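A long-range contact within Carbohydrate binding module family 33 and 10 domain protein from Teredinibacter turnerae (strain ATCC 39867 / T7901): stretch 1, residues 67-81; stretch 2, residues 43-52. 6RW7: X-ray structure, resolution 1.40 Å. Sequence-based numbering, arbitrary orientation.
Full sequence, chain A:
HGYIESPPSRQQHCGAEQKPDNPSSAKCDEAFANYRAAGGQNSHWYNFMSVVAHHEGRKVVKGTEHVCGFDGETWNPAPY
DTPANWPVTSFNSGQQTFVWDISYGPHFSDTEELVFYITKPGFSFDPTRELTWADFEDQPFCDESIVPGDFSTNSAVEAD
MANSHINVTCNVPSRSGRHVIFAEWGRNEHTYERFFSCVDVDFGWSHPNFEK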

# COMPACT_ATOMS: atom_id res chain seq x y z
N VAL A 67 -5.92 -1.02 -9.10
CA VAL A 67 -4.76 -0.34 -8.49
C VAL A 67 -4.27 -1.13 -7.27
O VAL A 67 -3.24 -1.81 -7.37
CB VAL A 67 -5.14 1.11 -8.15
CG1 VAL A 67 -4.02 1.77 -7.37
CG2 VAL A 67 -5.50 1.89 -9.43
N CYS A 68 -4.98 -1.06 -6.15
CA CYS A 68 -4.43 -1.54 -4.85
C CYS A 68 -4.15 -3.05 -4.91
O CYS A 68 -3.15 -3.46 -4.32
CB CYS A 68 -5.35 -1.17 -3.71
SG CYS A 68 -5.52 0.62 -3.57
N GLY A 69 -5.01 -3.82 -5.57
CA GLY A 69 -4.84 -5.28 -5.67
C GLY A 69 -3.86 -5.66 -6.77
O GLY A 69 -3.43 -6.82 -6.81
N PHE A 70 -3.61 -4.72 -7.69
CA PHE A 70 -2.71 -4.87 -8.87
C PHE A 70 -3.00 -6.16 -9.65
O PHE A 70 -2.05 -6.75 -10.21
CB PHE A 70 -1.25 -4.75 -8.45
CG PHE A 70 -0.43 -4.08 -9.51
CD1 PHE A 70 -0.51 -2.70 -9.71
CD2 PHE A 70 0.35 -4.82 -10.38
CE1 PHE A 70 0.21 -2.09 -10.72
CE2 PHE A 70 1.06 -4.20 -11.39
CZ PHE A 70 1.00 -2.84 -11.55
N ASP A 71 -4.26 -6.57 -9.74
CA ASP A 71 -4.68 -7.79 -10.48
C ASP A 71 -3.85 -8.99 -10.01
O ASP A 71 -3.55 -9.90 -10.85
CB ASP A 71 -4.53 -7.61 -11.99
CG ASP A 71 -5.42 -6.53 -12.59
OD1 ASP A 71 -6.06 -5.79 -11.83
OD2 ASP A 71 -5.46 -6.45 -13.86
N GLY A 72 -3.55 -9.01 -8.71
CA GLY A 72 -2.57 -9.94 -8.11
C GLY A 72 -3.10 -11.36 -7.94
O GLY A 72 -4.23 -11.71 -8.37
N GLU A 73 -2.29 -12.19 -7.29
CA GLU A 73 -2.40 -13.66 -7.40
C GLU A 73 -3.32 -14.24 -6.34
O GLU A 73 -3.89 -15.31 -6.61
CB GLU A 73 -1.02 -14.28 -7.26
CG GLU A 73 -0.09 -13.86 -8.38
CD GLU A 73 1.24 -14.57 -8.46
OE1 GLU A 73 1.39 -15.60 -7.78
OE2 GLU A 73 2.13 -14.10 -9.18
N THR A 74 -3.40 -13.67 -5.15
CA THR A 74 -4.19 -14.32 -4.06
C THR A 74 -5.69 -14.26 -4.39
O THR A 74 -6.41 -15.28 -4.21
CB THR A 74 -3.87 -13.69 -2.70
OG1 THR A 74 -2.44 -13.73 -2.58
CG2 THR A 74 -4.58 -14.37 -1.55
N TRP A 75 -6.15 -13.09 -4.81
CA TRP A 75 -7.53 -12.82 -5.25
C TRP A 75 -7.50 -11.64 -6.21
O TRP A 75 -6.64 -10.77 -6.06
CB TRP A 75 -8.51 -12.59 -4.08
CG TRP A 75 -7.96 -12.53 -2.69
CD1 TRP A 75 -8.31 -13.33 -1.65
CD2 TRP A 75 -7.02 -11.58 -2.17
NE1 TRP A 75 -7.68 -12.94 -0.50
CE2 TRP A 75 -6.86 -11.88 -0.80
CE3 TRP A 75 -6.27 -10.54 -2.74
CZ2 TRP A 75 -6.00 -11.15 0.01
CZ3 TRP A 75 -5.41 -9.84 -1.93
CH2 TRP A 75 -5.28 -10.14 -0.58
N ASN A 76 -8.44 -11.62 -7.14
CA ASN A 76 -8.57 -10.50 -8.09
C ASN A 76 -10.05 -10.36 -8.40
O ASN A 76 -10.62 -11.29 -8.97
CB ASN A 76 -7.72 -10.76 -9.33
CG ASN A 76 -7.75 -9.60 -10.29
OD1 ASN A 76 -7.93 -8.48 -9.87
ND2 ASN A 76 -7.54 -9.88 -11.57
N PRO A 77 -10.75 -9.30 -7.97
CA PRO A 77 -10.17 -8.17 -7.23
C PRO A 77 -9.75 -8.55 -5.81
O PRO A 77 -10.19 -9.56 -5.27
CB PRO A 77 -11.32 -7.13 -7.20
CG PRO A 77 -12.57 -7.93 -7.37
CD PRO A 77 -12.19 -9.11 -8.23
N ALA A 78 -8.88 -7.73 -5.22
CA ALA A 78 -8.48 -7.86 -3.80
C ALA A 78 -9.58 -7.28 -2.92
O ALA A 78 -10.31 -6.35 -3.32
CB ALA A 78 -7.16 -7.16 -3.54
N PRO A 79 -9.66 -7.68 -1.63
CA PRO A 79 -10.46 -6.93 -0.67
C PRO A 79 -10.17 -5.42 -0.74
O PRO A 79 -11.04 -4.60 -0.59
CB PRO A 79 -10.01 -7.55 0.66
CG PRO A 79 -9.67 -8.98 0.29
CD PRO A 79 -9.01 -8.87 -1.06
N TYR A 80 -8.89 -5.09 -0.98
CA TYR A 80 -8.34 -3.72 -0.90
C TYR A 80 -8.71 -2.90 -2.13
O TYR A 80 -8.46 -1.68 -2.11
CB TYR A 80 -6.85 -3.80 -0.59
CG TYR A 80 -6.65 -4.59 0.68
CD1 TYR A 80 -7.08 -4.08 1.90
CD2 TYR A 80 -6.21 -5.90 0.65
CE1 TYR A 80 -7.03 -4.82 3.06
CE2 TYR A 80 -6.17 -6.67 1.80
CZ TYR A 80 -6.58 -6.13 3.00
OH TYR A 80 -6.54 -6.88 4.13
N ASP A 81 -9.34 -3.50 -3.14
CA ASP A 81 -9.88 -2.78 -4.32
C ASP A 81 -11.30 -2.30 -4.05
O ASP A 81 -11.76 -1.42 -4.78
CB ASP A 81 -9.85 -3.66 -5.56
CG ASP A 81 -8.45 -3.97 -6.01
OD1 ASP A 81 -7.63 -3.01 -6.10
OD2 ASP A 81 -8.19 -5.16 -6.29
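Stretch 2, residues 43-52: SHWYNFMSVV

Stretch 2 packs on stretch 1 as one irregular segment against another, an aromatic and aliphatic contact pinned at one end by two direct hydrogen bonds and a bridging water. No regular helix or sheet pairs the two. Stretch 2 leaves a 3-10 segment at 43-46, passes through a type I turn from Asn47 to Ser50 and straightens at Val51 and Val52; stretch 1 is loop from Val67 until a 3-10 segment at 79-81. The two segments run broadly antiparallel from Gly72 to Pro79: the CA atoms of Gly72 and Val52 lie 5.3 Å apart, those of Thr74 and Ser50 6.6 Å, and those of Pro79 and Trp45 6.7 Å.

Val52 O accepts a hydrogen bond from Glu73 N (2.9 Å). Val52 O also lies 3.3 Å from Gly72 CA, where a CB would clash with it, so glycine suits this close approach. Thr74 points toward stretch 2, and Thr74 OG1 donates to Ser50 O (2.7 Å). Water 2 accepts from Thr74 N and Val52 N and donates to Ser50 O, each at 3.0 Å, giving Thr74 N and Val52 N a shared acceptor and Ser50 O a second donor.

Trp75 spreads its broad indole along the turn. Trp75 CZ2 comes within 3.3 Å of Asn47 O at the ring edge, Trp75 CZ3 meets Val51 CG2 at 3.8 Å, and Trp75 CD1 lies over one face of the His44 ring.

Farther along, Pro79 lays CB over the face of Trp45, with Pro79 CB 3.7 Å from Trp45 CH2, a CH-pi contact suited to a compact, rigid ring. Trp45 directs its edge toward the face of Tyr80 in an offset arrangement, with Tyr80 CE1 3.6 Å from Trp45 CZ3. Val51 CG2 also touches Tyr80 CD2 (3.8 Å), so this one methyl contacts both Trp75 and Tyr80.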

# COMPACT_ATOMS: atom_id res chain seq x y z
N SER A 43 -13.05 -14.46 5.02
CA SER A 43 -11.76 -15.11 5.31
C SER A 43 -10.65 -14.45 4.49
O SER A 43 -9.48 -14.53 4.89
CB SER A 43 -11.83 -16.58 5.06
OG SER A 43 -12.04 -16.82 3.69
N HIS A 44 -10.99 -13.80 3.38
CA HIS A 44 -9.96 -13.20 2.50
C HIS A 44 -9.12 -12.15 3.24
O HIS A 44 -7.92 -11.94 2.87
CB HIS A 44 -10.60 -12.61 1.25
CG HIS A 44 -11.16 -13.65 0.35
ND1 HIS A 44 -11.91 -13.33 -0.75
CD2 HIS A 44 -11.05 -14.99 0.37
CE1 HIS A 44 -12.23 -14.45 -1.39
NE2 HIS A 44 -11.71 -15.47 -0.73
N TRP A 45 -9.71 -11.46 4.22
CA TRP A 45 -9.02 -10.35 4.94
C TRP A 45 -7.90 -10.90 5.82
O TRP A 45 -7.01 -10.14 6.22
CB TRP A 45 -10.02 -9.52 5.75
CG TRP A 45 -11.11 -8.91 4.95
CD1 TRP A 45 -12.33 -9.46 4.68
CD2 TRP A 45 -11.11 -7.60 4.34
NE1 TRP A 45 -13.07 -8.61 3.90
CE2 TRP A 45 -12.36 -7.45 3.70
CE3 TRP A 45 -10.19 -6.55 4.26
CZ2 TRP A 45 -12.71 -6.30 3.02
CZ3 TRP A 45 -10.56 -5.39 3.62
CH2 TRP A 45 -11.78 -5.29 2.96
N TYR A 46 -7.91 -12.20 6.10
CA TYR A 46 -6.80 -12.84 6.84
C TYR A 46 -5.53 -12.87 5.98
O TYR A 46 -4.45 -13.03 6.54
CB TYR A 46 -7.23 -14.22 7.37
CG TYR A 46 -8.17 -14.08 8.53
CD1 TYR A 46 -9.50 -13.72 8.36
CD2 TYR A 46 -7.71 -14.19 9.83
CE1 TYR A 46 -10.36 -13.53 9.43
CE2 TYR A 46 -8.55 -14.04 10.92
CZ TYR A 46 -9.88 -13.70 10.72
OH TYR A 46 -10.71 -13.54 11.81
N ASN A 47 -5.65 -12.72 4.67
CA ASN A 47 -4.50 -12.67 3.73
C ASN A 47 -4.08 -11.22 3.45
O ASN A 47 -3.63 -10.92 2.35
CB ASN A 47 -4.81 -13.44 2.44
CG ASN A 47 -4.07 -14.74 2.36
OD1 ASN A 47 -4.63 -15.76 1.93
ND2 ASN A 47 -2.83 -14.73 2.77
N PHE A 48 -4.15 -10.38 4.47
CA PHE A 48 -3.85 -8.94 4.32
C PHE A 48 -2.37 -8.75 3.97
O PHE A 48 -1.98 -7.70 3.46
CB PHE A 48 -4.17 -8.18 5.60
CG PHE A 48 -3.50 -8.63 6.86
CD1 PHE A 48 -2.28 -8.11 7.24
CD2 PHE A 48 -4.10 -9.55 7.70
CE1 PHE A 48 -1.68 -8.47 8.44
CE2 PHE A 48 -3.50 -9.91 8.90
CZ PHE A 48 -2.29 -9.39 9.26
N MET A 49 -1.53 -9.75 4.23
CA MET A 49 -0.07 -9.68 3.95
C MET A 49 0.26 -10.21 2.55
O MET A 49 1.45 -10.34 2.22
CB MET A 49 0.72 -10.46 5.00
CG MET A 49 0.57 -11.95 4.97
SD MET A 49 -1.05 -12.63 5.43
CE MET A 49 -1.11 -12.19 7.17
N SER A 50 -0.75 -10.54 1.75
CA SER A 50 -0.55 -11.35 0.53
C SER A 50 -1.10 -10.66 -0.71
O SER A 50 -1.63 -11.37 -1.57
CB SER A 50 -1.17 -12.70 0.72
OG SER A 50 -0.71 -13.28 1.93
N VAL A 51 -0.98 -9.34 -0.82
CA VAL A 51 -1.32 -8.66 -2.09
C VAL A 51 -0.05 -8.73 -2.94
O VAL A 51 0.89 -7.97 -2.66
CB VAL A 51 -1.83 -7.23 -1.92
CG1 VAL A 51 -2.33 -6.73 -3.25
CG2 VAL A 51 -2.94 -7.13 -0.88
N VAL A 52 0.00 -9.67 -3.89
CA VAL A 52 1.29 -10.17 -4.43
C VAL A 52 1.23 -10.43 -5.93
O VAL A 52 0.17 -10.85 -6.46
CB VAL A 52 1.77 -11.43 -3.67
CG1 VAL A 52 0.84 -12.61 -3.86
CG2 VAL A 52 3.21 -11.80 -3.99
O HOH W 1 -7.48 -15.43 1.17
O HOH W 2 -2.68 -10.92 -4.36